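Local structure of beta-mannosidase (Trichoderma harzianum, 4CVU) at residues P93-L97 and D149-S153; D129-R133 and S424-L428; T577-F581 and L650-Y656; V895-D901 and V914-Q920. The protein is a fungal beta-mannosidase of glycoside hydrolase family 2, which probably releases mannose from the non-reducing ends of beta-mannosides. One frame throughout, in Å; residues are numbered along the deposited sequence.

Contact 1 (P93-L97 and D149-S153); sequences PISGL and DPVLS
P93-L97 and D149-S153 meet through one backbone hydrogen bond. I94 N donates to P150 O at 2.8 Å. The N-H points almost straight at the oxygen (169°). The two segments run at a steep angle to each other (107° end to end), and they come closest at P93 and V151. P93 CA adds a CA-H...O contact to P150 O at 3.6 Å, so that one oxygen is approached by two neighbouring residues.

The side chains pack around this point. The P93 ring lies alongside V151, with CD 3.9 Å from V151 CG2. On the buried side I94 crosses L152, its CD1 reaching L152 CB at 4.2 Å. I94 CG1 sits beside the backbone N (chi1 -57°), which lays this branch close to P150 O. Further on, L97 CD1 touches P150 CG at 3.7 Å, carbon to carbon. F120 of strand 116-120 packs on both L97 and P150. D149 CB packs against I94 O at 3.4 Å, and D149 OD2 comes within 3.3 Å of S95 CA.

The contact belongs to the galactose-binding-like domain. It joins the loop after strand 87-91 to the entry of strand 152-156. The chemistry is mostly apolar, with two prolines that have no N-H to give. One backbone bond joins the two segments directly, and S91 and C121 hold the 149-153 side. D149 OD2 and I94 O are both acceptors, so the carboxylate adds no bond to I94 O. The join is one backbone bond plus carbon contacts.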
loop_
_atom_site.group_PDB
_atom_site.type_symbol
_atom_site.label_atom_id
_atom_site.label_comp_id
_atom_site.label_asym_id
_atom_site.label_seq_id
_atom_site.Cartn_x
_atom_site.Cartn_y
_atom_site.Cartn_z
ATOM N N PRO A 93 23.949 31.067 -4.222
ATOM C CA PRO A 93 25.250 31.690 -4.453
ATOM C C PRO A 93 26.331 31.047 -3.586
ATOM O O PRO A 93 26.135 30.924 -2.370
ATOM C CB PRO A 93 24.997 33.144 -4.069
ATOM C CG PRO A 93 23.582 33.374 -4.476
ATOM C CD PRO A 93 22.858 32.059 -4.226
ATOM N N ILE A 94 27.433 30.610 -4.223
ATOM C CA ILE A 94 28.529 29.904 -3.538
ATOM C C ILE A 94 29.469 30.923 -2.909
ATOM O O ILE A 94 30.007 31.788 -3.598
ATOM C CB ILE A 94 29.329 28.985 -4.501
ATOM C CG1 ILE A 94 28.400 27.976 -5.182
ATOM C CG2 ILE A 94 30.436 28.244 -3.756
ATOM C CD1 ILE A 94 29.092 27.045 -6.153
ATOM N N SER A 95 29.670 30.824 -1.605
ATOM C CA SER A 95 30.517 31.769 -0.893
ATOM C C SER A 95 31.912 31.178 -0.664
ATOM O O SER A 95 32.132 29.979 -0.866
ATOM C CB SER A 95 29.885 32.086 0.445
ATOM O OG SER A 95 29.901 30.928 1.235
ATOM N N GLY A 96 32.858 32.033 -0.277
ATOM C CA GLY A 96 34.200 31.601 0.113
ATOM C C GLY A 96 35.205 31.260 -0.989
ATOM O O GLY A 96 36.241 30.681 -0.704
ATOM N N LEU A 97 34.916 31.583 -2.243
ATOM C CA LEU A 97 35.901 31.362 -3.314
ATOM C C LEU A 97 36.808 32.611 -3.387
ATOM O O LEU A 97 36.326 33.734 -3.251
ATOM C CB LEU A 97 35.228 31.103 -4.676
ATOM C CG LEU A 97 34.235 29.921 -4.773
ATOM C CD1 LEU A 97 33.414 30.005 -6.053
ATOM C CD2 LEU A 97 34.958 28.589 -4.703
ATOM N N ASP A 149 28.489 36.500 -5.756
ATOM C CA ASP A 149 28.778 35.079 -5.535
ATOM C C ASP A 149 28.146 34.191 -6.610
ATOM O O ASP A 149 26.978 34.363 -6.947
ATOM C CB ASP A 149 28.278 34.635 -4.158
ATOM C CG ASP A 149 29.189 35.083 -3.020
ATOM O OD1 ASP A 149 30.098 35.928 -3.237
ATOM O OD2 ASP A 149 28.990 34.574 -1.892
ATOM N N PRO A 150 28.918 33.231 -7.145
ATOM C CA PRO A 150 28.450 32.532 -8.338
ATOM C C PRO A 150 27.425 31.432 -8.039
ATOM O O PRO A 150 27.522 30.742 -7.031
ATOM C CB PRO A 150 29.735 31.967 -8.938
ATOM C CG PRO A 150 30.653 31.786 -7.790
ATOM C CD PRO A 150 30.269 32.790 -6.737
ATOM N N VAL A 151 26.434 31.320 -8.916
ATOM C CA VAL A 151 25.444 30.267 -8.863
ATOM C C VAL A 151 25.868 29.224 -9.891
ATOM O O VAL A 151 26.189 29.558 -11.049
ATOM C CB VAL A 151 24.036 30.814 -9.179
ATOM C CG1 VAL A 151 23.069 29.706 -9.534
ATOM C CG2 VAL A 151 23.519 31.623 -7.994
ATOM N N LEU A 152 25.925 27.978 -9.438
ATOM C CA LEU A 152 26.138 26.824 -10.298
ATOM C C LEU A 152 24.800 26.173 -10.584
ATOM O O LEU A 152 24.058 25.858 -9.650
ATOM C CB LEU A 152 27.048 25.818 -9.602
ATOM C CG LEU A 152 27.277 24.475 -10.294
ATOM C CD1 LEU A 152 27.833 24.633 -11.702
ATOM C CD2 LEU A 152 28.230 23.664 -9.429
ATOM N N SER A 153 24.481 25.994 -11.864
ATOM C CA SER A 153 23.276 25.305 -12.244
ATOM C C SER A 153 23.597 24.243 -13.271
ATOM O O SER A 153 24.496 24.434 -14.102
ATOM C CB SER A 153 22.212 26.261 -12.779
ATOM O OG SER A 153 22.478 26.621 -14.111
#

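Contact 2 (D129-R133 and S424-L428); sequences DNQFR and SGTYL. With NA (sodium ion), chain B; MAN (alpha-D-mannopyranose), chain C.
F132 and Y427 meet as a T-shaped (edge-to-face) pair. The edge of Y427 is turned toward the face of F132, with ring planes at 83° and centroids 5.2 Å apart. Y427 CE2 leads, 3.5 Å from F132 CG. CD2 follows it, so one side of the tyrosine ring runs along the root of the phenylalanine. CG of F132 stands beside its backbone N (chi1 -48°), and this swings the ring toward 424-428. The far rim of F132 meets polar atoms. T426 OG1 lies 3.3 Å from F132 CE1, approaching obliquely, and G425 O is near CZ. Q131 CB covers part of one F132 face.

An Asx turn shapes the backbone that carries F132. N130 OD1 accepts from F132 N at 2.7 Å, within a type I turn from N130 to R133. The Y427 hydroxyl bonds to E467, and N130 ND2 bonds to the same carboxylate's other oxygen, so helix 458-475 ties both segments together. At the other end of 129-133, D129 OD2 binds the sodium ion at 2.6 Å and accepts from O4 of a mannose at 2.7 Å. That sugar belongs to a glycan attached to the protein itself.

The contact links the galactose-binding-like domain to the loop after strand 418-421. That strand is one of the parallel strands of the mixed sheet, consistent with the (beta/alpha)8 catalytic barrel of family 2 enzymes, so the contact probably lies between domains. The polar ends of Y427 and Q131 are bonded outside the contact, to E467 and E194. The direct join is an apolar edge-to-face contact, while E467 anchors the Y427 hydroxyl.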
loop_
_atom_site.group_PDB
_atom_site.type_symbol
_atom_site.label_atom_id
_atom_site.label_comp_id
_atom_site.label_asym_id
_atom_site.label_seq_id
_atom_site.Cartn_x
_atom_site.Cartn_y
_atom_site.Cartn_z
ATOM N N ASP A 129 27.876 14.617 -21.747
ATOM C CA ASP A 129 26.965 13.631 -22.333
ATOM C C ASP A 129 27.388 12.182 -22.112
ATOM O O ASP A 129 27.293 11.356 -23.010
ATOM C CB ASP A 129 26.807 13.905 -23.819
ATOM C CG ASP A 129 28.126 13.801 -24.580
ATOM O OD1 ASP A 129 29.207 13.718 -23.950
ATOM O OD2 ASP A 129 28.049 13.783 -25.820
ATOM N N ASN A 130 27.862 11.885 -20.909
ATOM C CA ASN A 130 28.255 10.520 -20.553
ATOM C C ASN A 130 28.137 10.301 -19.069
ATOM O O ASN A 130 28.865 10.892 -18.273
ATOM C CB ASN A 130 29.690 10.208 -21.028
ATOM C CG ASN A 130 29.991 8.708 -21.044
ATOM O OD1 ASN A 130 29.635 7.970 -20.114
ATOM N ND2 ASN A 130 30.677 8.252 -22.077
ATOM N N GLN A 131 27.218 9.426 -18.689
ATOM C CA GLN A 131 27.043 9.060 -17.297
ATOM C C GLN A 131 28.327 8.529 -16.671
ATOM O O GLN A 131 28.550 8.719 -15.497
ATOM C CB GLN A 131 25.957 7.970 -17.186
ATOM C CG GLN A 131 25.640 7.555 -15.774
ATOM C CD GLN A 131 24.482 6.545 -15.633
ATOM O OE1 GLN A 131 23.825 6.118 -16.589
ATOM N NE2 GLN A 131 24.290 6.121 -14.419
ATOM N N PHE A 132 29.141 7.829 -17.467
ATOM C CA PHE A 132 30.268 7.045 -16.984
ATOM C C PHE A 132 31.628 7.793 -16.994
ATOM O O PHE A 132 32.672 7.134 -16.866
ATOM C CB PHE A 132 30.395 5.777 -17.854
ATOM C CG PHE A 132 29.095 5.051 -18.057
ATOM C CD1 PHE A 132 28.288 4.756 -16.978
ATOM C CD2 PHE A 132 28.709 4.638 -19.318
ATOM C CE1 PHE A 132 27.075 4.090 -17.169
ATOM C CE2 PHE A 132 27.503 3.965 -19.520
ATOM C CZ PHE A 132 26.695 3.673 -18.445
ATOM N N ARG A 133 31.605 9.134 -17.114
ATOM C CA ARG A 133 32.827 9.965 -17.186
ATOM C C ARG A 133 32.930 11.000 -16.079
ATOM O O ARG A 133 31.928 11.542 -15.619
ATOM C CB ARG A 133 32.941 10.689 -18.540
ATOM C CG ARG A 133 33.389 9.782 -19.662
ATOM C CD ARG A 133 33.418 10.455 -21.002
ATOM N NE ARG A 133 34.602 11.302 -21.225
ATOM C CZ ARG A 133 34.789 12.047 -22.306
ATOM N NH1 ARG A 133 33.877 12.061 -23.273
ATOM N NH2 ARG A 133 35.891 12.787 -22.432
ATOM N N SER A 424 24.185 -3.945 -19.093
ATOM C CA SER A 424 24.496 -2.626 -18.585
ATOM C C SER A 424 23.435 -2.114 -17.659
ATOM O O SER A 424 22.277 -1.892 -18.058
ATOM C CB SER A 424 24.710 -1.594 -19.713
ATOM O OG SER A 424 24.698 -0.229 -19.225
ATOM N N GLY A 425 23.841 -2.222 -16.402
ATOM C CA GLY A 425 23.821 -1.185 -15.375
ATOM C C GLY A 425 25.049 -0.301 -15.566
ATOM O O GLY A 425 25.094 0.520 -16.507
ATOM N N THR A 426 26.035 -0.441 -14.695
ATOM C CA THR A 426 27.082 0.555 -14.666
ATOM C C THR A 426 28.443 0.113 -14.172
ATOM O O THR A 426 28.556 -0.972 -13.605
ATOM C CB THR A 426 26.600 1.713 -13.774
ATOM O OG1 THR A 426 27.341 2.903 -14.088
ATOM C CG2 THR A 426 26.759 1.397 -12.343
ATOM N N TYR A 427 29.454 0.995 -14.326
ATOM C CA TYR A 427 30.762 0.819 -13.674
ATOM C C TYR A 427 30.603 1.105 -12.198
ATOM O O TYR A 427 30.188 2.191 -11.823
ATOM C CB TYR A 427 31.887 1.717 -14.286
ATOM C CG TYR A 427 31.990 1.607 -15.783
ATOM C CD1 TYR A 427 32.686 0.565 -16.377
ATOM C CD2 TYR A 427 31.318 2.503 -16.607
ATOM C CE1 TYR A 427 32.749 0.444 -17.756
ATOM C CE2 TYR A 427 31.384 2.400 -17.983
ATOM C CZ TYR A 427 32.076 1.353 -18.549
ATOM O OH TYR A 427 32.088 1.253 -19.923
ATOM N N LEU A 428 30.941 0.125 -11.353
ATOM C CA LEU A 428 30.724 0.277 -9.929
ATOM C C LEU A 428 31.641 1.315 -9.337
ATOM O O LEU A 428 32.824 1.450 -9.715
ATOM C CB LEU A 428 30.903 -1.052 -9.167
ATOM C CG LEU A 428 30.008 -2.228 -9.579
ATOM C CD1 LEU A 428 30.293 -3.412 -8.685
ATOM C CD2 LEU A 428 28.523 -1.879 -9.530
HETATM NA NA NA B . 29.993 13.782 -27.545
HETATM C C1 MAN C . 25.341 15.266 -31.245
HETATM C C2 MAN C . 25.395 13.740 -31.228
HETATM C C3 MAN C . 25.189 13.229 -29.799
HETATM C C4 MAN C . 26.176 13.905 -28.840
HETATM C C5 MAN C . 26.029 15.428 -28.948
HETATM C C6 MAN C . 27.017 16.197 -28.070
HETATM O O2 MAN C . 26.646 13.281 -31.708
HETATM O O3 MAN C . 25.369 11.839 -29.793
HETATM O O4 MAN C . 25.952 13.485 -27.520
HETATM O O5 MAN C . 26.231 15.820 -30.292
HETATM O O6 MAN C . 26.657 17.558 -27.978
HETATM O O HOH W 1 30.035 15.592 -26.365
#

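Contact 3 (T577-F581 and L650-Y656); sequences TSVSF and LAVERYY. With NAG (2-acetamido-2-deoxy-beta-D-glucopyranose), chain D.
The Y655 ring is sandwiched between F581 and its own neighbour R654. F581 presents its edge to one face of Y655, planes at 85° and centroids 4.9 Å apart. R654 CG covers the opposite face. With CG beside the backbone N (chi1 -66°), Y655 reaches past F581 and its OH donates to T577 O at 2.7 Å, in the carbonyl plane. Water 3 donates to the same OH and accepts from F581 N. R654 starts out extended but bends at chi3 (-78°). The bend lays its guanidinium flat against S578, with S578 CB over the centre of one face. Water 2 accepts from R654 NH2 and also bonds to T577 OG1. T577 CG2 rests on A651 CA at 3.8 Å. A phenylalanine in place of Y655 would probably keep the ring stack but leave T577 O and water 3 without their hydroxyl partner.

E653 OE2 accepts from O6 of an N-acetylglucosamine at 2.7 Å. The contact pins the loop between strands 570-572 and 592-595 against the last turns of helix 638-655. Helix 664-692 flanks it, with F678 meeting F581 and D681 bonding Y656 OH, while W853 packs edge-to-face with Y655.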
loop_
_atom_site.group_PDB
_atom_site.type_symbol
_atom_site.label_atom_id
_atom_site.label_comp_id
_atom_site.label_asym_id
_atom_site.label_seq_id
_atom_site.Cartn_x
_atom_site.Cartn_y
_atom_site.Cartn_z
ATOM N N THR A 577 8.923 -26.458 -19.560
ATOM C CA THR A 577 8.981 -27.089 -18.244
ATOM C C THR A 577 9.014 -28.609 -18.283
ATOM O O THR A 577 9.286 -29.211 -17.280
ATOM C CB THR A 577 7.822 -26.693 -17.338
ATOM O OG1 THR A 577 6.575 -27.119 -17.931
ATOM C CG2 THR A 577 7.842 -25.177 -17.118
ATOM N N SER A 578 8.731 -29.221 -19.431
ATOM C CA SER A 578 8.827 -30.677 -19.563
ATOM C C SER A 578 10.264 -31.241 -19.604
ATOM O O SER A 578 10.448 -32.449 -19.437
ATOM C CB SER A 578 8.074 -31.157 -20.808
ATOM O OG SER A 578 8.742 -30.708 -21.972
ATOM N N VAL A 579 11.274 -30.407 -19.854
ATOM C CA VAL A 579 12.651 -30.877 -19.849
ATOM C C VAL A 579 13.538 -30.242 -18.780
ATOM O O VAL A 579 14.771 -30.468 -18.770
ATOM C CB VAL A 579 13.331 -30.670 -21.227
ATOM C CG1 VAL A 579 12.610 -31.491 -22.300
ATOM C CG2 VAL A 579 13.380 -29.205 -21.603
ATOM N N SER A 580 12.933 -29.460 -17.871
ATOM C CA SER A 580 13.694 -28.687 -16.905
ATOM C C SER A 580 14.663 -29.482 -16.053
ATOM O O SER A 580 15.686 -28.974 -15.665
ATOM C CB SER A 580 12.722 -27.922 -15.992
ATOM O OG SER A 580 11.913 -27.029 -16.767
ATOM N N PHE A 581 14.310 -30.717 -15.722
ATOM C CA PHE A 581 15.142 -31.595 -14.889
ATOM C C PHE A 581 15.785 -32.712 -15.695
ATOM O O PHE A 581 16.250 -33.697 -15.144
ATOM C CB PHE A 581 14.275 -32.169 -13.782
ATOM C CG PHE A 581 13.725 -31.098 -12.871
ATOM C CD1 PHE A 581 14.579 -30.451 -11.999
ATOM C CD2 PHE A 581 12.404 -30.729 -12.914
ATOM C CE1 PHE A 581 14.090 -29.432 -11.158
ATOM C CE2 PHE A 581 11.907 -29.719 -12.065
ATOM C CZ PHE A 581 12.774 -29.081 -11.214
ATOM N N LEU A 650 2.765 -23.153 -15.078
ATOM C CA LEU A 650 2.955 -24.484 -15.628
ATOM C C LEU A 650 4.043 -25.305 -14.887
ATOM O O LEU A 650 3.907 -26.533 -14.694
ATOM C CB LEU A 650 3.284 -24.407 -17.103
ATOM C CG LEU A 650 2.208 -23.971 -18.111
ATOM C CD1 LEU A 650 2.769 -23.991 -19.525
ATOM C CD2 LEU A 650 0.951 -24.842 -18.030
ATOM N N ALA A 651 5.122 -24.614 -14.507
ATOM C CA ALA A 651 6.195 -25.199 -13.743
ATOM C C ALA A 651 5.674 -25.842 -12.457
ATOM O O ALA A 651 5.959 -27.003 -12.190
ATOM C CB ALA A 651 7.259 -24.151 -13.435
ATOM N N VAL A 652 4.942 -25.060 -11.662
ATOM C CA VAL A 652 4.347 -25.544 -10.454
ATOM C C VAL A 652 3.379 -26.704 -10.720
ATOM O O VAL A 652 3.454 -27.708 -10.056
ATOM C CB VAL A 652 3.569 -24.437 -9.700
ATOM C CG1 VAL A 652 2.812 -25.047 -8.551
ATOM C CG2 VAL A 652 4.504 -23.366 -9.184
ATOM N N GLU A 653 2.487 -26.542 -11.700
ATOM C CA GLU A 653 1.437 -27.514 -11.930
ATOM C C GLU A 653 2.044 -28.837 -12.320
ATOM O O GLU A 653 1.537 -29.867 -11.953
ATOM C CB GLU A 653 0.445 -27.066 -13.004
ATOM C CG GLU A 653 -0.498 -25.955 -12.560
ATOM C CD GLU A 653 -1.299 -25.362 -13.703
ATOM O OE1 GLU A 653 -1.034 -25.658 -14.897
ATOM O OE2 GLU A 653 -2.225 -24.613 -13.387
ATOM N N ARG A 654 3.163 -28.791 -13.018
ATOM C CA ARG A 654 3.786 -30.024 -13.528
ATOM C C ARG A 654 4.520 -30.806 -12.448
ATOM O O ARG A 654 4.574 -32.032 -12.529
ATOM C CB ARG A 654 4.740 -29.718 -14.658
ATOM C CG ARG A 654 5.375 -30.962 -15.274
ATOM C CD ARG A 654 6.314 -30.593 -16.419
ATOM N NE ARG A 654 5.610 -30.281 -17.663
ATOM C CZ ARG A 654 5.259 -31.180 -18.597
ATOM N NH1 ARG A 654 5.517 -32.469 -18.454
ATOM N NH2 ARG A 654 4.622 -30.773 -19.683
ATOM N N TYR A 655 5.028 -30.106 -11.424
ATOM C CA TYR A 655 5.965 -30.707 -10.478
ATOM C C TYR A 655 5.616 -30.621 -8.997
ATOM O O TYR A 655 6.010 -31.519 -8.235
ATOM C CB TYR A 655 7.369 -30.106 -10.681
ATOM C CG TYR A 655 7.975 -30.446 -12.016
ATOM C CD1 TYR A 655 8.415 -31.741 -12.305
ATOM C CD2 TYR A 655 8.117 -29.484 -12.986
ATOM C CE1 TYR A 655 8.990 -32.043 -13.535
ATOM C CE2 TYR A 655 8.670 -29.780 -14.208
ATOM C CZ TYR A 655 9.096 -31.054 -14.485
ATOM O OH TYR A 655 9.653 -31.315 -15.707
ATOM N N TYR A 656 4.886 -29.579 -8.597
ATOM C CA TYR A 656 4.670 -29.278 -7.173
ATOM C C TYR A 656 3.205 -29.201 -6.750
ATOM O O TYR A 656 2.342 -28.866 -7.543
ATOM C CB TYR A 656 5.379 -27.981 -6.807
ATOM C CG TYR A 656 6.857 -28.112 -6.967
ATOM C CD1 TYR A 656 7.640 -28.591 -5.934
ATOM C CD2 TYR A 656 7.456 -27.855 -8.191
ATOM C CE1 TYR A 656 9.020 -28.774 -6.090
ATOM C CE2 TYR A 656 8.813 -28.032 -8.377
ATOM C CZ TYR A 656 9.589 -28.502 -7.335
ATOM O OH TYR A 656 10.922 -28.668 -7.570
HETATM C C1 NAG D . -3.401 -20.485 -18.121
HETATM C C2 NAG D . -3.089 -20.747 -19.592
HETATM C C3 NAG D . -3.670 -22.048 -20.084
HETATM C C4 NAG D . -3.270 -23.178 -19.158
HETATM C C5 NAG D . -3.671 -22.826 -17.738
HETATM C C6 NAG D . -3.214 -23.915 -16.768
HETATM C C7 NAG D . -2.888 -18.949 -21.250
HETATM C C8 NAG D . -3.596 -17.828 -21.951
HETATM N N2 NAG D . -3.619 -19.659 -20.378
HETATM O O3 NAG D . -3.132 -22.302 -21.348
HETATM O O4 NAG D . -3.903 -24.373 -19.564
HETATM O O5 NAG D . -3.061 -21.609 -17.339
HETATM O O6 NAG D . -3.422 -23.446 -15.457
HETATM O O7 NAG D . -1.705 -19.177 -21.515
HETATM O O HOH W 2 3.640 -28.140 -19.040
HETATM O O HOH W 3 12.124 -32.541 -16.583
#

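Contact 4 (V895-D901 and V914-Q920); sequences VLGFFDD and VGFTLQQ
F899 and F916 form the tight part of this antiparallel strand pair. The edge of F916 is turned into the face of F899, centroids 4.7 Å apart and planes at 70°. F916 CD1 stands over the centre of the F899 ring. With CG anti to its backbone N (chi1 -171°), F916 swings across the partner strand. F898 N lies over one face of its ring, and F916 CZ comes near G897 C. G897 has no side chain, and any CB there would clash with T917 O and the F916 ring. V914 CG1 touches F899 CB at 3.7 Å. An alanine at F899 is likely to open a gap beside F916 and leave that ring without the face it abuts.

F898 is packed too, with T917 CB over one face of its ring, a CH-pi contact at 4.1 Å to the centroid. The exposed parts are at T917 and D900. Water 4 donates to F898 O and also bonds to T917 OG1. D900 N donates to G915 O, and D900 OD2 accepts from G915 N, which comes from above the carboxylate plane.

T917 N donates to F898 O, and L896 N to Q920 O, both at 2.9 Å. Q919 and Q920 both face L896, a classic beta bulge. L896 O accepts from Q919 N at 2.9 Å and weakly from Q920 N. Q919 NE2 bonds to D409 OD2 and R406 O.

In the Ig-fold domain, strand 895-899 edges a four-stranded sheet and 911-921 is its inner neighbour. F899 and V914 pack on L889 of strand 884-890. On the other face F898 meets W726, helix 401-413 and helix 729-736.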
loop_
_atom_site.group_PDB
_atom_site.type_symbol
_atom_site.label_atom_id
_atom_site.label_comp_id
_atom_site.label_asym_id
_atom_site.label_seq_id
_atom_site.Cartn_x
_atom_site.Cartn_y
_atom_site.Cartn_z
ATOM N N VAL A 895 12.718 -7.615 10.129
ATOM C CA VAL A 895 14.085 -8.048 10.343
ATOM C C VAL A 895 14.756 -8.412 9.015
ATOM O O VAL A 895 14.074 -8.881 8.092
ATOM C CB VAL A 895 14.096 -9.246 11.358
ATOM C CG1 VAL A 895 13.557 -10.512 10.743
ATOM C CG2 VAL A 895 15.491 -9.500 11.845
ATOM N N LEU A 896 16.076 -8.133 8.908
ATOM C CA LEU A 896 16.870 -8.529 7.745
ATOM C C LEU A 896 17.934 -9.567 8.120
ATOM O O LEU A 896 18.535 -9.456 9.170
ATOM C CB LEU A 896 17.511 -7.284 7.143
ATOM C CG LEU A 896 16.517 -6.217 6.650
ATOM C CD1 LEU A 896 17.238 -4.923 6.304
ATOM C CD2 LEU A 896 15.758 -6.754 5.454
ATOM N N GLY A 897 18.155 -10.567 7.262
ATOM C CA GLY A 897 19.117 -11.599 7.514
ATOM C C GLY A 897 18.825 -12.882 6.789
ATOM O O GLY A 897 18.099 -12.888 5.808
ATOM N N PHE A 898 19.373 -13.980 7.288
ATOM C CA PHE A 898 19.160 -15.282 6.692
ATOM C C PHE A 898 19.506 -16.388 7.702
ATOM O O PHE A 898 20.362 -16.206 8.564
ATOM C CB PHE A 898 19.947 -15.421 5.388
ATOM C CG PHE A 898 21.397 -15.000 5.492
ATOM C CD1 PHE A 898 22.360 -15.895 5.970
ATOM C CD2 PHE A 898 21.799 -13.722 5.127
ATOM C CE1 PHE A 898 23.701 -15.523 6.077
ATOM C CE2 PHE A 898 23.135 -13.333 5.231
ATOM C CZ PHE A 898 24.087 -14.239 5.726
ATOM N N PHE A 899 18.844 -17.522 7.553
ATOM C CA PHE A 899 19.068 -18.705 8.386
ATOM C C PHE A 899 20.307 -19.469 7.876
ATOM O O PHE A 899 20.675 -19.363 6.697
ATOM C CB PHE A 899 17.843 -19.617 8.344
ATOM C CG PHE A 899 16.601 -18.997 8.929
ATOM C CD1 PHE A 899 16.353 -19.060 10.310
ATOM C CD2 PHE A 899 15.662 -18.363 8.109
ATOM C CE1 PHE A 899 15.221 -18.470 10.868
ATOM C CE2 PHE A 899 14.534 -17.769 8.661
ATOM C CZ PHE A 899 14.307 -17.839 10.043
ATOM N N ASP A 900 20.904 -20.287 8.751
ATOM C CA ASP A 900 22.107 -21.044 8.356
ATOM C C ASP A 900 21.754 -22.260 7.527
ATOM O O ASP A 900 22.621 -22.920 6.973
ATOM C CB ASP A 900 22.976 -21.415 9.563
ATOM C CG ASP A 900 22.353 -22.468 10.457
ATOM O OD1 ASP A 900 21.540 -23.294 9.985
ATOM O OD2 ASP A 900 22.724 -22.507 11.661
ATOM N N ASP A 901 20.457 -22.550 7.449
ATOM C CA ASP A 901 19.956 -23.568 6.543
ATOM C C ASP A 901 18.454 -23.366 6.365
ATOM O O ASP A 901 17.810 -22.750 7.208
ATOM C CB ASP A 901 20.199 -24.973 7.097
ATOM C CG ASP A 901 20.199 -26.031 6.000
ATOM O OD1 ASP A 901 20.291 -25.657 4.812
ATOM O OD2 ASP A 901 20.081 -27.225 6.322
ATOM N N VAL A 914 18.922 -24.422 13.903
ATOM C CA VAL A 914 19.131 -23.454 12.813
ATOM C C VAL A 914 19.324 -22.085 13.427
ATOM O O VAL A 914 18.444 -21.594 14.105
ATOM C CB VAL A 914 17.912 -23.434 11.860
ATOM C CG1 VAL A 914 18.128 -22.438 10.745
ATOM C CG2 VAL A 914 17.644 -24.823 11.259
ATOM N N GLY A 915 20.496 -21.491 13.216
ATOM C CA GLY A 915 20.750 -20.090 13.605
ATOM C C GLY A 915 20.383 -19.106 12.495
ATOM O O GLY A 915 20.057 -19.507 11.381
ATOM N N PHE A 916 20.449 -17.819 12.821
ATOM C CA PHE A 916 20.083 -16.732 11.927
ATOM C C PHE A 916 21.138 -15.644 12.063
ATOM O O PHE A 916 21.479 -15.235 13.176
ATOM C CB PHE A 916 18.702 -16.171 12.331
ATOM C CG PHE A 916 18.101 -15.176 11.353
ATOM C CD1 PHE A 916 17.342 -15.611 10.277
ATOM C CD2 PHE A 916 18.236 -13.817 11.547
ATOM C CE1 PHE A 916 16.760 -14.708 9.385
ATOM C CE2 PHE A 916 17.642 -12.902 10.679
ATOM C CZ PHE A 916 16.917 -13.353 9.585
ATOM N N THR A 917 21.646 -15.178 10.929
ATOM C CA THR A 917 22.512 -14.000 10.892
ATOM C C THR A 917 21.663 -12.736 10.901
ATOM O O THR A 917 21.048 -12.402 9.905
ATOM C CB THR A 917 23.387 -14.071 9.647
ATOM O OG1 THR A 917 24.155 -15.274 9.717
ATOM C CG2 THR A 917 24.305 -12.873 9.522
ATOM N N LEU A 918 21.572 -12.083 12.048
ATOM C CA LEU A 918 20.743 -10.907 12.199
ATOM C C LEU A 918 21.509 -9.726 11.650
ATOM O O LEU A 918 22.518 -9.342 12.209
ATOM C CB LEU A 918 20.383 -10.666 13.672
ATOM C CG LEU A 918 19.485 -9.474 13.998
ATOM C CD1 LEU A 918 18.185 -9.594 13.253
ATOM C CD2 LEU A 918 19.218 -9.411 15.495
ATOM N N GLN A 919 21.035 -9.152 10.550
ATOM C CA GLN A 919 21.669 -7.976 9.948
ATOM C C GLN A 919 21.026 -6.698 10.425
ATOM O O GLN A 919 21.714 -5.710 10.643
ATOM C CB GLN A 919 21.628 -8.025 8.443
ATOM C CG GLN A 919 22.356 -9.213 7.893
ATOM C CD GLN A 919 22.187 -9.366 6.416
ATOM O OE1 GLN A 919 21.076 -9.280 5.914
ATOM N NE2 GLN A 919 23.292 -9.580 5.696
ATOM N N GLN A 920 19.703 -6.705 10.578
ATOM C CA GLN A 920 19.015 -5.543 11.130
ATOM C C GLN A 920 17.721 -5.960 11.780
ATOM O O GLN A 920 17.029 -6.784 11.259
ATOM C CB GLN A 920 18.685 -4.539 10.014
ATOM C CG GLN A 920 17.904 -3.312 10.481
ATOM C CD GLN A 920 17.527 -2.404 9.327
ATOM O OE1 GLN A 920 18.175 -1.412 9.104
ATOM N NE2 GLN A 920 16.503 -2.781 8.563
HETATM O O HOH W 4 22.978 -17.689 9.286
#

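In the fold
Contact 2 is the fully buried one, about 15 Å from the chain centre. Contact 1 is the most remote, at about 40 Å, and like contacts 3 and 4 it is only partly buried. Contact 1 lies wholly in the galactose-binding-like domain, and contact 2 has one segment there, joined to a distant part of the chain. Their centres lie about 28 Å apart. Contact 4 stays within the Ig-fold domain, and contact 3 sets a loop against a helix end. The chemistry follows: strand pairing rules in 4, one backbone bond among apolar groups in 1, and edge-to-face rings recur in 2, 3 and 4. Glycan sugars touch segments of contacts 2 and 3.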